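Local structure of iron-binding protein (4M7O) at residues 147-161 against 264-276. The protein probably binds iron or an iron complex as the solute-binding component of an uptake system. Sequence-based numbering, arbitrary orientation.
Sequences VDKIINSVPKHHKKQ and IDEGLKDLRDDIY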
loop_
_atom_site.group_PDB
_atom_site.type_symbol
_atom_site.label_atom_id
_atom_site.label_comp_id
_atom_site.label_asym_id
_atom_site.label_seq_id
_atom_site.Cartn_x
_atom_site.Cartn_y
_atom_site.Cartn_z
ATOM N N VAL A 147 -14.105 5.390 -2.449
ATOM C CA VAL A 147 -13.581 5.622 -1.110
ATOM C C VAL A 147 -14.647 6.293 -0.253
ATOM O O VAL A 147 -14.924 5.841 0.857
ATOM C CB VAL A 147 -12.298 6.473 -1.146
ATOM C CG1 VAL A 147 -11.902 6.919 0.248
ATOM C CG2 VAL A 147 -11.144 5.694 -1.802
ATOM N N ASP A 148 -15.262 7.348 -0.778
ATOM C CA ASP A 148 -16.296 8.081 -0.045
ATOM C C ASP A 148 -17.473 7.195 0.328
ATOM O O ASP A 148 -18.125 7.411 1.349
ATOM C CB ASP A 148 -16.789 9.285 -0.856
ATOM C CG ASP A 148 -15.698 10.316 -1.095
ATOM O OD1 ASP A 148 -14.598 10.177 -0.507
ATOM O OD2 ASP A 148 -15.943 11.269 -1.869
ATOM N N LYS A 149 -17.747 6.198 -0.508
ATOM C CA LYS A 149 -18.780 5.217 -0.208
ATOM C C LYS A 149 -18.432 4.405 1.048
ATOM O O LYS A 149 -19.279 4.220 1.914
ATOM C CB LYS A 149 -18.976 4.299 -1.410
ATOM C CG LYS A 149 -20.194 3.409 -1.343
ATOM C CD LYS A 149 -20.455 2.764 -2.699
ATOM N N ILE A 150 -17.188 3.933 1.153
ATOM C CA ILE A 150 -16.747 3.203 2.350
ATOM C C ILE A 150 -16.750 4.097 3.605
ATOM O O ILE A 150 -17.248 3.697 4.667
ATOM C CB ILE A 150 -15.332 2.578 2.176
ATOM C CG1 ILE A 150 -15.262 1.693 0.931
ATOM C CG2 ILE A 150 -14.934 1.779 3.419
ATOM C CD1 ILE A 150 -16.365 0.661 0.821
ATOM N N ILE A 151 -16.181 5.295 3.478
ATOM C CA ILE A 151 -16.203 6.283 4.554
ATOM C C ILE A 151 -17.627 6.536 5.014
ATOM O O ILE A 151 -17.901 6.586 6.214
ATOM C CB ILE A 151 -15.565 7.618 4.109
ATOM C CG1 ILE A 151 -14.070 7.427 3.828
ATOM C CG2 ILE A 151 -15.790 8.702 5.155
ATOM C CD1 ILE A 151 -13.378 8.678 3.338
ATOM N N ASN A 152 -18.542 6.685 4.065
ATOM C CA ASN A 152 -19.942 6.914 4.415
ATOM C C ASN A 152 -20.670 5.688 4.967
ATOM O O ASN A 152 -21.756 5.808 5.509
ATOM C CB ASN A 152 -20.716 7.513 3.238
ATOM C CG ASN A 152 -20.590 9.017 3.173
ATOM O OD1 ASN A 152 -21.290 9.735 3.888
ATOM N ND2 ASN A 152 -19.697 9.506 2.323
ATOM N N SER A 153 -20.069 4.513 4.845
ATOM C CA SER A 153 -20.696 3.303 5.360
ATOM C C SER A 153 -20.394 3.114 6.842
ATOM O O SER A 153 -20.872 2.164 7.454
ATOM C CB SER A 153 -20.193 2.086 4.594
ATOM O OG SER A 153 -18.823 1.869 4.878
ATOM N N VAL A 154 -19.667 4.041 7.429
ATOM C CA VAL A 154 -19.344 3.963 8.842
ATOM C C VAL A 154 -20.529 4.441 9.650
ATOM O O VAL A 154 -20.991 5.527 9.466
ATOM C CB VAL A 154 -18.127 4.828 9.184
ATOM C CG1 VAL A 154 -17.913 4.911 10.684
ATOM C CG2 VAL A 154 -16.888 4.303 8.488
ATOM N N PRO A 155 -20.996 3.627 10.569
ATOM C CA PRO A 155 -22.213 3.975 11.333
ATOM C C PRO A 155 -22.137 5.342 12.039
ATOM O O PRO A 155 -21.180 5.597 12.778
ATOM C CB PRO A 155 -22.324 2.845 12.366
ATOM C CG PRO A 155 -21.593 1.692 11.746
ATOM C CD PRO A 155 -20.466 2.299 10.940
ATOM N N LYS A 156 -23.142 6.191 11.806
ATOM C CA LYS A 156 -23.168 7.574 12.300
ATOM C C LYS A 156 -22.888 7.681 13.796
ATOM O O LYS A 156 -22.094 8.517 14.238
ATOM C CB LYS A 156 -24.508 8.238 11.968
ATOM N N HIS A 157 -23.546 6.826 14.569
ATOM C CA HIS A 157 -23.233 6.699 15.979
ATOM C C HIS A 157 -22.386 5.450 16.182
ATOM O O HIS A 157 -22.762 4.356 15.751
ATOM C CB HIS A 157 -24.511 6.630 16.820
ATOM N N HIS A 158 -21.234 5.625 16.819
ATOM C CA HIS A 158 -20.374 4.504 17.185
ATOM C C HIS A 158 -19.494 4.893 18.369
ATOM O O HIS A 158 -19.221 6.075 18.584
ATOM C CB HIS A 158 -19.510 4.073 16.000
ATOM C CG HIS A 158 -18.586 5.144 15.509
ATOM N ND1 HIS A 158 -17.356 5.387 16.084
ATOM C CD2 HIS A 158 -18.716 6.040 14.502
ATOM C CE1 HIS A 158 -16.765 6.384 15.446
ATOM N NE2 HIS A 158 -17.569 6.797 14.484
ATOM N N LYS A 159 -19.062 3.904 19.144
ATOM C CA LYS A 159 -18.170 4.174 20.266
ATOM C C LYS A 159 -16.779 4.525 19.742
ATOM O O LYS A 159 -16.228 3.817 18.905
ATOM C CB LYS A 159 -18.109 2.974 21.216
ATOM N N LYS A 160 -16.232 5.638 20.220
ATOM C CA LYS A 160 -14.882 6.064 19.858
ATOM C C LYS A 160 -13.850 4.966 20.124
ATOM O O LYS A 160 -13.489 4.706 21.271
ATOM C CB LYS A 160 -14.518 7.336 20.632
ATOM C CG LYS A 160 -15.516 7.709 21.732
ATOM N N GLN A 161 -13.371 4.324 19.066
ATOM C CA GLN A 161 -12.521 3.145 19.225
ATOM C C GLN A 161 -11.048 3.374 18.908
ATOM O O GLN A 161 -10.715 3.959 17.871
ATOM C CB GLN A 161 -13.042 1.997 18.367
ATOM C CG GLN A 161 -14.263 1.307 18.945
ATOM C CD GLN A 161 -14.743 0.202 18.050
ATOM O OE1 GLN A 161 -14.959 -0.928 18.495
ATOM N NE2 GLN A 161 -14.897 0.515 16.765
ATOM N N ILE A 264 -7.696 1.058 -3.758
ATOM C CA ILE A 264 -7.569 1.406 -2.339
ATOM C C ILE A 264 -8.872 1.341 -1.563
ATOM O O ILE A 264 -8.854 1.185 -0.339
ATOM C CB ILE A 264 -7.043 2.833 -2.099
ATOM C CG1 ILE A 264 -7.567 3.782 -3.169
ATOM C CG2 ILE A 264 -5.531 2.857 -2.002
ATOM C CD1 ILE A 264 -7.288 5.228 -2.864
ATOM N N ASP A 265 -10.001 1.514 -2.249
ATOM C CA ASP A 265 -11.286 1.464 -1.559
ATOM C C ASP A 265 -11.511 0.071 -0.973
ATOM O O ASP A 265 -12.084 -0.076 0.109
ATOM C CB ASP A 265 -12.435 1.847 -2.495
ATOM C CG ASP A 265 -12.656 0.822 -3.597
ATOM O OD1 ASP A 265 -11.768 0.687 -4.456
ATOM O OD2 ASP A 265 -13.717 0.157 -3.607
ATOM N N GLU A 266 -11.036 -0.950 -1.678
ATOM C CA GLU A 266 -11.176 -2.314 -1.199
ATOM C C GLU A 266 -10.339 -2.514 0.068
ATOM O O GLU A 266 -10.810 -3.103 1.044
ATOM C CB GLU A 266 -10.820 -3.301 -2.313
ATOM C CG GLU A 266 -11.667 -3.077 -3.572
ATOM C CD GLU A 266 -11.217 -3.901 -4.774
ATOM O OE1 GLU A 266 -10.276 -4.716 -4.623
ATOM O OE2 GLU A 266 -11.807 -3.729 -5.871
ATOM N N GLY A 267 -9.118 -1.991 0.072
ATOM C CA GLY A 267 -8.282 -2.037 1.259
ATOM C C GLY A 267 -8.914 -1.299 2.423
ATOM O O GLY A 267 -8.956 -1.814 3.545
ATOM N N LEU A 268 -9.424 -0.097 2.160
ATOM C CA LEU A 268 -10.104 0.677 3.193
ATOM C C LEU A 268 -11.314 -0.075 3.726
ATOM O O LEU A 268 -11.610 -0.011 4.922
ATOM C CB LEU A 268 -10.541 2.039 2.649
ATOM C CG LEU A 268 -11.089 3.023 3.682
ATOM C CD1 LEU A 268 -9.967 3.475 4.594
ATOM C CD2 LEU A 268 -11.735 4.217 3.015
ATOM N N LYS A 269 -12.012 -0.788 2.845
ATOM C CA LYS A 269 -13.191 -1.551 3.254
ATOM C C LYS A 269 -12.828 -2.695 4.186
ATOM O O LYS A 269 -13.572 -3.004 5.121
ATOM C CB LYS A 269 -13.921 -2.120 2.038
ATOM C CG LYS A 269 -15.251 -2.790 2.391
ATOM C CD LYS A 269 -15.848 -3.468 1.165
ATOM C CE LYS A 269 -17.188 -4.096 1.485
ATOM N NZ LYS A 269 -17.801 -4.683 0.248
ATOM N N ASP A 270 -11.696 -3.335 3.919
ATOM C CA ASP A 270 -11.229 -4.435 4.759
ATOM C C ASP A 270 -11.009 -3.940 6.173
ATOM O O ASP A 270 -11.486 -4.541 7.130
ATOM C CB ASP A 270 -9.926 -5.025 4.210
ATOM C CG ASP A 270 -10.151 -5.885 2.984
ATOM O OD1 ASP A 270 -11.326 -6.173 2.674
ATOM O OD2 ASP A 270 -9.155 -6.287 2.339
ATOM N N LEU A 271 -10.289 -2.829 6.280
ATOM C CA LEU A 271 -9.998 -2.194 7.561
ATOM C C LEU A 271 -11.285 -1.784 8.275
ATOM O O LEU A 271 -11.405 -1.932 9.493
ATOM C CB LEU A 271 -9.087 -0.978 7.348
ATOM C CG LEU A 271 -8.049 -0.716 8.440
ATOM C CD1 LEU A 271 -7.165 -1.936 8.621
ATOM C CD2 LEU A 271 -7.206 0.497 8.086
ATOM N N ARG A 272 -12.255 -1.290 7.512
ATOM C CA ARG A 272 -13.546 -0.901 8.070
ATOM C C ARG A 272 -14.263 -2.081 8.734
ATOM O O ARG A 272 -14.790 -1.960 9.845
ATOM C CB ARG A 272 -14.438 -0.311 6.974
ATOM C CG ARG A 272 -15.799 0.146 7.486
ATOM C CD ARG A 272 -16.922 -0.387 6.629
ATOM N NE ARG A 272 -18.223 -0.100 7.229
ATOM C CZ ARG A 272 -18.802 -0.863 8.150
ATOM N NH1 ARG A 272 -19.987 -0.529 8.647
ATOM N NH2 ARG A 272 -18.194 -1.965 8.573
ATOM N N ASP A 273 -14.270 -3.223 8.053
ATOM C CA ASP A 273 -14.984 -4.394 8.544
ATOM C C ASP A 273 -14.269 -5.062 9.724
ATOM O O ASP A 273 -14.845 -5.928 10.378
ATOM C CB ASP A 273 -15.234 -5.405 7.407
ATOM C CG ASP A 273 -16.160 -4.857 6.305
ATOM O OD1 ASP A 273 -16.833 -3.823 6.520
ATOM O OD2 ASP A 273 -16.222 -5.477 5.218
ATOM N N ASP A 274 -13.022 -4.666 9.998
ATOM C CA ASP A 274 -12.305 -5.152 11.183
ATOM C C ASP A 274 -12.556 -4.250 12.393
ATOM O O ASP A 274 -12.448 -4.678 13.542
ATOM C CB ASP A 274 -10.801 -5.254 10.915
ATOM C CG ASP A 274 -10.439 -6.437 10.027
ATOM O OD1 ASP A 274 -11.271 -7.352 9.873
ATOM O OD2 ASP A 274 -9.312 -6.458 9.490
ATOM N N ILE A 275 -12.902 -2.999 12.115
ATOM C CA ILE A 275 -13.120 -2.001 13.149
ATOM C C ILE A 275 -14.599 -1.971 13.531
ATOM O O ILE A 275 -14.956 -1.817 14.699
ATOM C CB ILE A 275 -12.665 -0.615 12.648
ATOM C CG1 ILE A 275 -11.152 -0.621 12.412
ATOM C CG2 ILE A 275 -13.026 0.472 13.638
ATOM C CD1 ILE A 275 -10.643 0.615 11.717
ATOM N N TYR A 276 -15.457 -2.146 12.536
ATOM C CA TYR A 276 -16.892 -2.113 12.747
ATOM C C TYR A 276 -17.505 -3.460 12.359
ATOM O O TYR A 276 -17.828 -3.692 11.196
ATOM C CB TYR A 276 -17.507 -0.948 11.957
ATOM C CG TYR A 276 -16.852 0.389 12.273
ATOM C CD1 TYR A 276 -17.131 1.054 13.458
ATOM C CD2 TYR A 276 -15.943 0.975 11.397
ATOM C CE1 TYR A 276 -16.530 2.268 13.763
ATOM C CE2 TYR A 276 -15.341 2.197 11.698
ATOM C CZ TYR A 276 -15.639 2.834 12.885
ATOM O OH TYR A 276 -15.055 4.039 13.209
#
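Arg272 reaches Ser153 because its CG lies anti to the backbone N and the chain then bends at chi2 (-131°), which brings the guanidinium edge to the Ser153 carbonyl. Its NH1 donates to Ser153 O at 3.1 Å, the acceptor lying in the guanidinium plane, while NE adds weak bonds to both Ser153 O and Ser153 OG. NH2 meets Asp273 OD1 in a salt bridge whose hydrogen bond is weak (3.1 Å). Upstream, the two helical segments run nearly parallel, 12° apart with axes 9.1 Å from each other, and Ile150 is a knob in the hole formed by Asp265, Leu268, Lys269 and Arg272; its CG2 rests 3.8 Å from Lys269 CA. Beyond the helix, Val154 CG1 lies over a face of the Tyr276 ring, a CH-pi contact, and that ring turns an edge to the face of His158, with planes at 70°. Gln161 NE2 donates a hydrogen bond to Ile275 O at 3.1 Å, from above the carbonyl plane. Tyr276 OH bonds to Leu189 O, and Arg248 binds both Ile275 O and Gln161 OE1. The pair packs against helix 116-129 at Val147 and Ile264, helix 181-188 at Leu268, and strand 216-219 at Ile275.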